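Glycoside Hydrolase Family 43_12 (Metagenome, PDB 7JVH) probably hydrolyses arabinose- or xylose-containing plant cell-wall polysaccharides or oligosaccharides, as a gut-metagenome member of glycoside hydrolase family 43. Local coordinates at residues K24-T36 and S450-I462. Sequence-based numbering, arbitrary orientation.
Sequences KVPAATFTNFTYT and SYNTKAAQKAGLI
Thr-29 and Ser-450 face each other as an antiparallel hydrogen-bonded pair, near one end of the beta sandwich formed by the C-terminal concanavalin A-like domain. Thr-29 N gives its hydrogen to Ser-450 O at 3.0 Å, and Ser-450 N returns a bond to Thr-29 O at 2.9 Å, both nearly straight. The N-terminal strand 28-36 thereby pairs with strand 442-451, more than 400 residues later in the chain, in the same antiparallel sheet. The small polar side chains of this pair suit a face reached by water: one water molecule joins Thr-29 OG1 to Ser-450 O.

The other face of the strand turns inward, onto strand 458-462 of the second sheet. Space there is short, and alanine fits: Ala-28 CB meets Ala-459 CB at 3.4 Å. Next to them the Phe-30 ring reaches across, its CE2 3.6 Å from Gly-460 O and Gly-460 N in plane at its edge. Farther along, Phe-33 CE2 touches Leu-461 CD1, the two side chains crossing at about a right angle. Met-563 of strand 560-566 packs on both phenylalanines.

Where the chain turns between the sheets, Val-25 CG2 rests on Ala-455 CB at 3.9 Å, and Gln-457 OE1 lies 3.2 Å from Ala-27 CB. Asn-452 OD1 accepts from Ala-455 N at 2.8 Å, an Asx motif, the donor lying well above the carbonyl plane; Asn-452 ND2 lies 3.0 Å from Pro-26 O. Tyr-451 ties the two ends of this turn together: with CG anti to the backbone N (chi1 170°), its ring extends inward until OH donates to Gln-457 O at 2.6 Å, in the carbonyl plane.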
ATOM      1  N   LYS A  24      26.481 -17.955   4.821  1.00 76.54           N
ATOM      2  CA  LYS A  24      27.679 -17.093   5.030  1.00 90.55           C
ATOM      3  C   LYS A  24      28.143 -16.433   3.732  1.00 99.06           C
ATOM      4  O   LYS A  24      27.745 -16.839   2.648  1.00106.25           O
ATOM      5  CB  LYS A  24      28.830 -17.912   5.605  1.00 94.40           C
ATOM      6  CG  LYS A  24      28.497 -18.561   6.935  1.00 96.02           C
ATOM      7  CD  LYS A  24      29.640 -19.416   7.449  1.00 94.51           C
ATOM      8  CE  LYS A  24      29.173 -20.305   8.585  1.00 95.27           C
ATOM      9  NZ  LYS A  24      30.195 -21.338   8.888  1.00 98.77           N
ATOM     10  N   VAL A  25      29.033 -15.446   3.877  1.00 99.16           N
ATOM     11  CA  VAL A  25      29.557 -14.571   2.807  1.00 90.52           C
ATOM     12  C   VAL A  25      28.448 -14.039   1.904  1.00 77.77           C
ATOM     13  O   VAL A  25      27.798 -14.796   1.192  1.00 74.80           O
ATOM     14  CB  VAL A  25      30.712 -15.208   1.965  1.00 90.87           C
ATOM     15  CG1 VAL A  25      31.847 -15.692   2.865  1.00 89.88           C
ATOM     16  CG2 VAL A  25      30.217 -16.325   1.071  1.00 91.93           C
ATOM     17  N   PRO A  26      28.186 -12.710   1.898  1.00 71.43           N
ATOM     18  CA  PRO A  26      27.130 -12.137   1.059  1.00 72.32           C
ATOM     19  C   PRO A  26      27.370 -12.295  -0.447  1.00 68.80           C
ATOM     20  O   PRO A  26      28.500 -12.446  -0.879  1.00 77.32           O
ATOM     21  CB  PRO A  26      27.158 -10.650   1.445  1.00 76.10           C
ATOM     22  CG  PRO A  26      27.933 -10.550   2.701  1.00 72.56           C
ATOM     23  CD  PRO A  26      28.893 -11.691   2.694  1.00 71.80           C
ATOM     24  N   ALA A  27      26.289 -12.234  -1.227  1.00 64.18           N
ATOM     25  CA  ALA A  27      26.338 -12.383  -2.675  1.00 54.14           C
ATOM     26  C   ALA A  27      26.764 -11.092  -3.373  1.00 63.77           C
ATOM     27  O   ALA A  27      27.344 -11.126  -4.454  1.00 67.25           O
ATOM     28  CB  ALA A  27      24.986 -12.806  -3.199  1.00 44.35           C
ATOM     29  N   ALA A  28      26.430  -9.956  -2.752  1.00 62.82           N
ATOM     30  CA  ALA A  28      26.763  -8.643  -3.278  1.00 64.71           C
ATOM     31  C   ALA A  28      26.566  -7.546  -2.238  1.00 59.52           C
ATOM     32  O   ALA A  28      25.899  -7.748  -1.223  1.00 56.74           O
ATOM     33  CB  ALA A  28      25.930  -8.351  -4.514  1.00 59.02           C
ATOM     34  N   THR A  29      27.172  -6.386  -2.515  1.00 54.07           N
ATOM     35  CA  THR A  29      26.961  -5.151  -1.773  1.00 54.37           C
ATOM     36  C   THR A  29      26.454  -4.079  -2.741  1.00 63.00           C
ATOM     37  O   THR A  29      27.170  -3.655  -3.638  1.00 64.65           O
ATOM     38  CB  THR A  29      28.251  -4.686  -1.078  1.00 60.94           C
ATOM     39  OG1 THR A  29      28.724  -5.728  -0.220  1.00 71.96           O
ATOM     40  CG2 THR A  29      28.020  -3.455  -0.229  1.00 56.12           C
ATOM     41  N   PHE A  30      25.199  -3.660  -2.550  1.00 71.15           N
ATOM     42  CA  PHE A  30      24.569  -2.626  -3.365  1.00 64.45           C
ATOM     43  C   PHE A  30      24.895  -1.280  -2.741  1.00 63.14           C
ATOM     44  O   PHE A  30      24.442  -0.982  -1.639  1.00 68.77           O
ATOM     45  CB  PHE A  30      23.065  -2.843  -3.450  1.00 55.29           C
ATOM     46  CG  PHE A  30      22.675  -4.164  -4.071  1.00 49.07           C
ATOM     47  CD1 PHE A  30      22.622  -5.322  -3.301  1.00 55.68           C
ATOM     48  CD2 PHE A  30      22.372  -4.248  -5.418  1.00 50.61           C
ATOM     49  CE1 PHE A  30      22.271  -6.538  -3.863  1.00 50.90           C
ATOM     50  CE2 PHE A  30      22.028  -5.468  -5.990  1.00 60.72           C
ATOM     51  CZ  PHE A  30      21.962  -6.612  -5.211  1.00 53.66           C
ATOM     52  N   THR A  31      25.707  -0.488  -3.454  1.00 53.57           N
ATOM     53  CA  THR A  31      26.260   0.765  -2.957  1.00 53.19           C
ATOM     54  C   THR A  31      25.332   1.958  -3.229  1.00 58.21           C
ATOM     55  O   THR A  31      25.488   3.006  -2.613  1.00 61.49           O
ATOM     56  CB  THR A  31      27.640   1.035  -3.592  1.00 57.51           C
ATOM     57  OG1 THR A  31      28.299   2.090  -2.907  1.00 82.08           O
ATOM     58  CG2 THR A  31      27.495   1.445  -5.032  1.00 55.93           C
ATOM     59  N   ASN A  32      24.400   1.788  -4.176  1.00 58.74           N
ATOM     60  CA  ASN A  32      23.413   2.797  -4.540  1.00 59.18           C
ATOM     61  C   ASN A  32      22.105   2.203  -5.050  1.00 55.67           C
ATOM     62  O   ASN A  32      22.097   1.157  -5.698  1.00 56.17           O
ATOM     63  CB  ASN A  32      23.948   3.715  -5.633  1.00 54.78           C
ATOM     64  CG  ASN A  32      22.923   4.746  -6.091  1.00 65.53           C
ATOM     65  OD1 ASN A  32      22.373   4.658  -7.189  1.00 62.07           O
ATOM     66  ND2 ASN A  32      22.638   5.708  -5.227  1.00 75.38           N
ATOM     67  N   PHE A  33      20.998   2.893  -4.758  1.00 52.17           N
ATOM     68  CA  PHE A  33      19.764   2.761  -5.513  1.00 46.83           C
ATOM     69  C   PHE A  33      19.222   4.159  -5.814  1.00 44.12           C
ATOM     70  O   PHE A  33      19.145   4.995  -4.919  1.00 52.13           O
ATOM     71  CB  PHE A  33      18.697   1.936  -4.762  1.00 45.61           C
ATOM     72  CG  PHE A  33      17.571   1.495  -5.646  1.00 55.96           C
ATOM     73  CD1 PHE A  33      16.466   2.298  -5.859  1.00 54.13           C
ATOM     74  CD2 PHE A  33      17.628   0.275  -6.292  1.00 65.36           C
ATOM     75  CE1 PHE A  33      15.429   1.886  -6.689  1.00 55.33           C
ATOM     76  CE2 PHE A  33      16.582  -0.159  -7.118  1.00 64.93           C
ATOM     77  CZ  PHE A  33      15.488   0.659  -7.320  1.00 59.83           C
ATOM     78  N   THR A  34      18.841   4.388  -7.072  1.00 40.08           N
ATOM     79  CA  THR A  34      18.238   5.642  -7.502  1.00 51.34           C
ATOM     80  C   THR A  34      16.911   5.350  -8.168  1.00 46.89           C
ATOM     81  O   THR A  34      16.841   4.487  -9.037  1.00 44.54           O
ATOM     82  CB  THR A  34      19.154   6.441  -8.492  1.00 55.01           C
ATOM     83  OG1 THR A  34      20.414   6.693  -7.865  1.00 62.27           O
ATOM     84  CG2 THR A  34      18.536   7.751  -8.882  1.00 49.94           C
ATOM     85  N   TYR A  35      15.870   6.072  -7.739  1.00 36.00           N
ATOM     86  CA  TYR A  35      14.537   5.984  -8.315  1.00 40.34           C
ATOM     87  C   TYR A  35      14.082   7.381  -8.734  1.00 42.70           C
ATOM     88  O   TYR A  35      14.092   8.310  -7.913  1.00 50.85           O
ATOM     89  CB  TYR A  35      13.549   5.382  -7.301  1.00 34.97           C
ATOM     90  CG  TYR A  35      12.095   5.414  -7.752  1.00 40.28           C
ATOM     91  CD1 TYR A  35      11.586   4.436  -8.599  1.00 44.32           C
ATOM     92  CD2 TYR A  35      11.237   6.422  -7.330  1.00 39.80           C
ATOM     93  CE1 TYR A  35      10.270   4.464  -9.019  1.00 56.00           C
ATOM     94  CE2 TYR A  35       9.914   6.466  -7.740  1.00 52.21           C
ATOM     95  CZ  TYR A  35       9.426   5.478  -8.574  1.00 58.53           C
ATOM     96  OH  TYR A  35       8.105   5.517  -8.983  1.00 54.11           O
ATOM     97  N   THR A  36      13.694   7.516 -10.010  1.00 51.28           N
ATOM     98  CA  THR A  36      13.256   8.778 -10.596  1.00 57.98           C
ATOM     99  C   THR A  36      11.891   8.618 -11.245  1.00 56.61           C
ATOM    100  O   THR A  36      11.750   7.877 -12.215  1.00 54.03           O
ATOM    101  CB  THR A  36      14.286   9.330 -11.644  1.00 50.44           C
ATOM    102  OG1 THR A  36      15.520   9.636 -10.990  1.00 49.60           O
ATOM    103  CG2 THR A  36      13.756  10.589 -12.341  1.00 37.33           C
ATOM    104  N   SER A 450      28.674  -4.162  -6.015  1.00 67.21           N
ATOM    105  CA  SER A 450      29.954  -4.828  -6.016  1.00 63.74           C
ATOM    106  C   SER A 450      29.663  -6.304  -5.776  1.00 61.62           C
ATOM    107  O   SER A 450      29.191  -6.694  -4.715  1.00 71.50           O
ATOM    108  CB  SER A 450      30.861  -4.244  -4.944  1.00 70.81           C
ATOM    109  OG  SER A 450      31.913  -5.137  -4.644  1.00 82.37           O
ATOM    110  N   TYR A 451      29.939  -7.116  -6.801  1.00 59.40           N
ATOM    111  CA  TYR A 451      29.485  -8.486  -6.893  1.00 47.88           C
ATOM    112  C   TYR A 451      30.587  -9.369  -6.386  1.00 61.37           C
ATOM    113  O   TYR A 451      31.590  -9.577  -7.072  1.00 75.69           O
ATOM    114  CB  TYR A 451      29.137  -8.809  -8.356  1.00 54.05           C
ATOM    115  CG  TYR A 451      28.869 -10.263  -8.614  1.00 58.60           C
ATOM    116  CD1 TYR A 451      27.598 -10.801  -8.419  1.00 60.98           C
ATOM    117  CD2 TYR A 451      29.885 -11.112  -9.017  1.00 62.73           C
ATOM    118  CE1 TYR A 451      27.340 -12.148  -8.634  1.00 59.63           C
ATOM    119  CE2 TYR A 451      29.643 -12.466  -9.231  1.00 69.51           C
ATOM    120  CZ  TYR A 451      28.366 -12.977  -9.036  1.00 64.04           C
ATOM    121  OH  TYR A 451      28.158 -14.302  -9.268  1.00 55.66           O
ATOM    122  N   ASN A 452      30.443  -9.834  -5.143  1.00 64.51           N
ATOM    123  CA  ASN A 452      31.265 -10.927  -4.586  1.00 68.18           C
ATOM    124  C   ASN A 452      31.515 -12.134  -5.524  1.00 75.72           C
ATOM    125  O   ASN A 452      30.657 -12.998  -5.683  1.00 71.00           O
ATOM    126  CB  ASN A 452      30.639 -11.425  -3.291  1.00 64.22           C
ATOM    127  CG  ASN A 452      31.554 -12.355  -2.540  1.00 69.64           C
ATOM    128  OD1 ASN A 452      32.307 -13.110  -3.146  1.00 75.77           O
ATOM    129  ND2 ASN A 452      31.512 -12.295  -1.213  1.00 65.40           N
ATOM    130  N   THR A 453      32.711 -12.181  -6.120  1.00 77.80           N
ATOM    131  CA  THR A 453      33.112 -13.245  -7.065  1.00 72.78           C
ATOM    132  C   THR A 453      33.364 -14.572  -6.368  1.00 56.45           C
ATOM    133  O   THR A 453      33.329 -15.607  -6.994  1.00 53.24           O
ATOM    134  CB  THR A 453      34.368 -12.860  -7.872  1.00 68.36           C
ATOM    135  OG1 THR A 453      35.425 -12.585  -6.951  1.00 73.26           O
ATOM    136  CG2 THR A 453      34.070 -11.652  -8.739  1.00 54.64           C
ATOM    137  N   LYS A 454      33.631 -14.517  -5.063  1.00 56.66           N
ATOM    138  CA  LYS A 454      33.882 -15.710  -4.253  1.00 67.64           C
ATOM    139  C   LYS A 454      32.589 -16.493  -3.998  1.00 81.90           C
ATOM    140  O   LYS A 454      32.570 -17.701  -4.167  1.00 87.69           O
ATOM    141  CB  LYS A 454      34.589 -15.374  -2.935  1.00 78.98           C
ATOM    142  CG  LYS A 454      34.891 -16.598  -2.082  1.00 96.56           C
ATOM    143  CD  LYS A 454      35.818 -16.289  -0.914  1.00105.60           C
ATOM    144  CE  LYS A 454      35.982 -17.519  -0.013  1.00107.89           C
ATOM    145  NZ  LYS A 454      36.272 -17.212   1.425  1.00106.08           N
ATOM    146  N   ALA A 455      31.526 -15.801  -3.581  1.00 80.74           N
ATOM    147  CA  ALA A 455      30.231 -16.429  -3.352  1.00 79.98           C
ATOM    148  C   ALA A 455      29.588 -16.959  -4.645  1.00 75.34           C
ATOM    149  O   ALA A 455      28.797 -17.886  -4.593  1.00 84.00           O
ATOM    150  CB  ALA A 455      29.284 -15.470  -2.637  1.00 87.26           C
ATOM    151  N   ALA A 456      29.941 -16.361  -5.788  1.00 70.49           N
ATOM    152  CA  ALA A 456      29.490 -16.786  -7.112  1.00 67.37           C
ATOM    153  C   ALA A 456      27.976 -16.840  -7.336  1.00 67.09           C
ATOM    154  O   ALA A 456      27.502 -17.313  -8.379  1.00 62.02           O
ATOM    155  CB  ALA A 456      30.132 -18.112  -7.480  1.00 64.13           C
ATOM    156  N   GLN A 457      27.219 -16.283  -6.384  1.00 63.48           N
ATOM    157  CA  GLN A 457      25.742 -16.324  -6.410  1.00 56.50           C
ATOM    158  C   GLN A 457      25.150 -15.362  -7.454  1.00 46.97           C
ATOM    159  O   GLN A 457      25.863 -14.886  -8.314  1.00 64.42           O
ATOM    160  CB  GLN A 457      25.218 -16.083  -4.994  1.00 56.28           C
ATOM    161  CG  GLN A 457      25.725 -17.125  -4.013  1.00 57.64           C
ATOM    162  CD  GLN A 457      25.299 -16.906  -2.582  1.00 68.35           C
ATOM    163  OE1 GLN A 457      24.991 -15.799  -2.160  1.00 77.88           O
ATOM    164  NE2 GLN A 457      25.306 -17.980  -1.820  1.00 70.40           N
ATOM    165  N   LYS A 458      23.847 -15.097  -7.383  1.00 57.52           N
ATOM    166  CA  LYS A 458      23.169 -14.171  -8.279  1.00 55.04           C
ATOM    167  C   LYS A 458      22.809 -12.884  -7.537  1.00 55.19           C
ATOM    168  O   LYS A 458      22.318 -12.931  -6.420  1.00 62.97           O
ATOM    169  CB  LYS A 458      21.888 -14.806  -8.831  1.00 54.56           C
ATOM    170  CG  LYS A 458      22.030 -16.242  -9.290  1.00 59.00           C
ATOM    171  CD  LYS A 458      20.726 -16.697  -9.940  1.00 60.86           C
ATOM    172  CE  LYS A 458      20.841 -18.108 -10.501  1.00 63.98           C
ATOM    173  NZ  LYS A 458      19.558 -18.522 -11.117  1.00 64.07           N
ATOM    174  N   ALA A 459      23.045 -11.743  -8.185  1.00 46.59           N
ATOM    175  CA  ALA A 459      22.773 -10.433  -7.605  1.00 53.32           C
ATOM    176  C   ALA A 459      22.338  -9.478  -8.700  1.00 57.82           C
ATOM    177  O   ALA A 459      22.979  -9.408  -9.758  1.00 63.20           O
ATOM    178  CB  ALA A 459      24.012  -9.889  -6.912  1.00 54.43           C
ATOM    179  N   GLY A 460      21.232  -8.762  -8.462  1.00 43.97           N
ATOM    180  CA  GLY A 460      20.676  -7.902  -9.475  1.00 40.18           C
ATOM    181  C   GLY A 460      19.487  -7.050  -9.113  1.00 46.63           C
ATOM    182  O   GLY A 460      19.284  -6.698  -7.957  1.00 39.89           O
ATOM    183  N   LEU A 461      18.709  -6.715 -10.144  1.00 48.18           N
ATOM    184  CA  LEU A 461      17.670  -5.705 -10.103  1.00 54.06           C
ATOM    185  C   LEU A 461      16.363  -6.357 -10.500  1.00 56.87           C
ATOM    186  O   LEU A 461      16.321  -7.108 -11.471  1.00 55.30           O
ATOM    187  CB  LEU A 461      18.031  -4.574 -11.092  1.00 44.18           C
ATOM    188  CG  LEU A 461      16.971  -3.531 -11.421  1.00 46.06           C
ATOM    189  CD1 LEU A 461      16.731  -2.596 -10.244  1.00 45.00           C
ATOM    190  CD2 LEU A 461      17.404  -2.772 -12.656  1.00 41.43           C
ATOM    191  N   ILE A 462      15.294  -6.026  -9.771  1.00 39.97           N
ATOM    192  CA  ILE A 462      14.007  -6.710  -9.877  1.00 43.10           C
ATOM    193  C   ILE A 462      12.839  -5.732 -10.020  1.00 55.42           C
ATOM    194  O   ILE A 462      12.749  -4.750  -9.280  1.00 57.10           O
ATOM    195  CB  ILE A 462      13.722  -7.565  -8.622  1.00 41.60           C
ATOM    196  CG1 ILE A 462      14.905  -8.470  -8.297  1.00 33.70           C
ATOM    197  CG2 ILE A 462      12.451  -8.381  -8.826  1.00 49.38           C
ATOM    198  CD1 ILE A 462      14.744  -9.258  -7.028  1.00 45.80           C
TER
HETATM  199  O   HOH W   1      30.005  -7.807  -1.863  1.00 64.72           O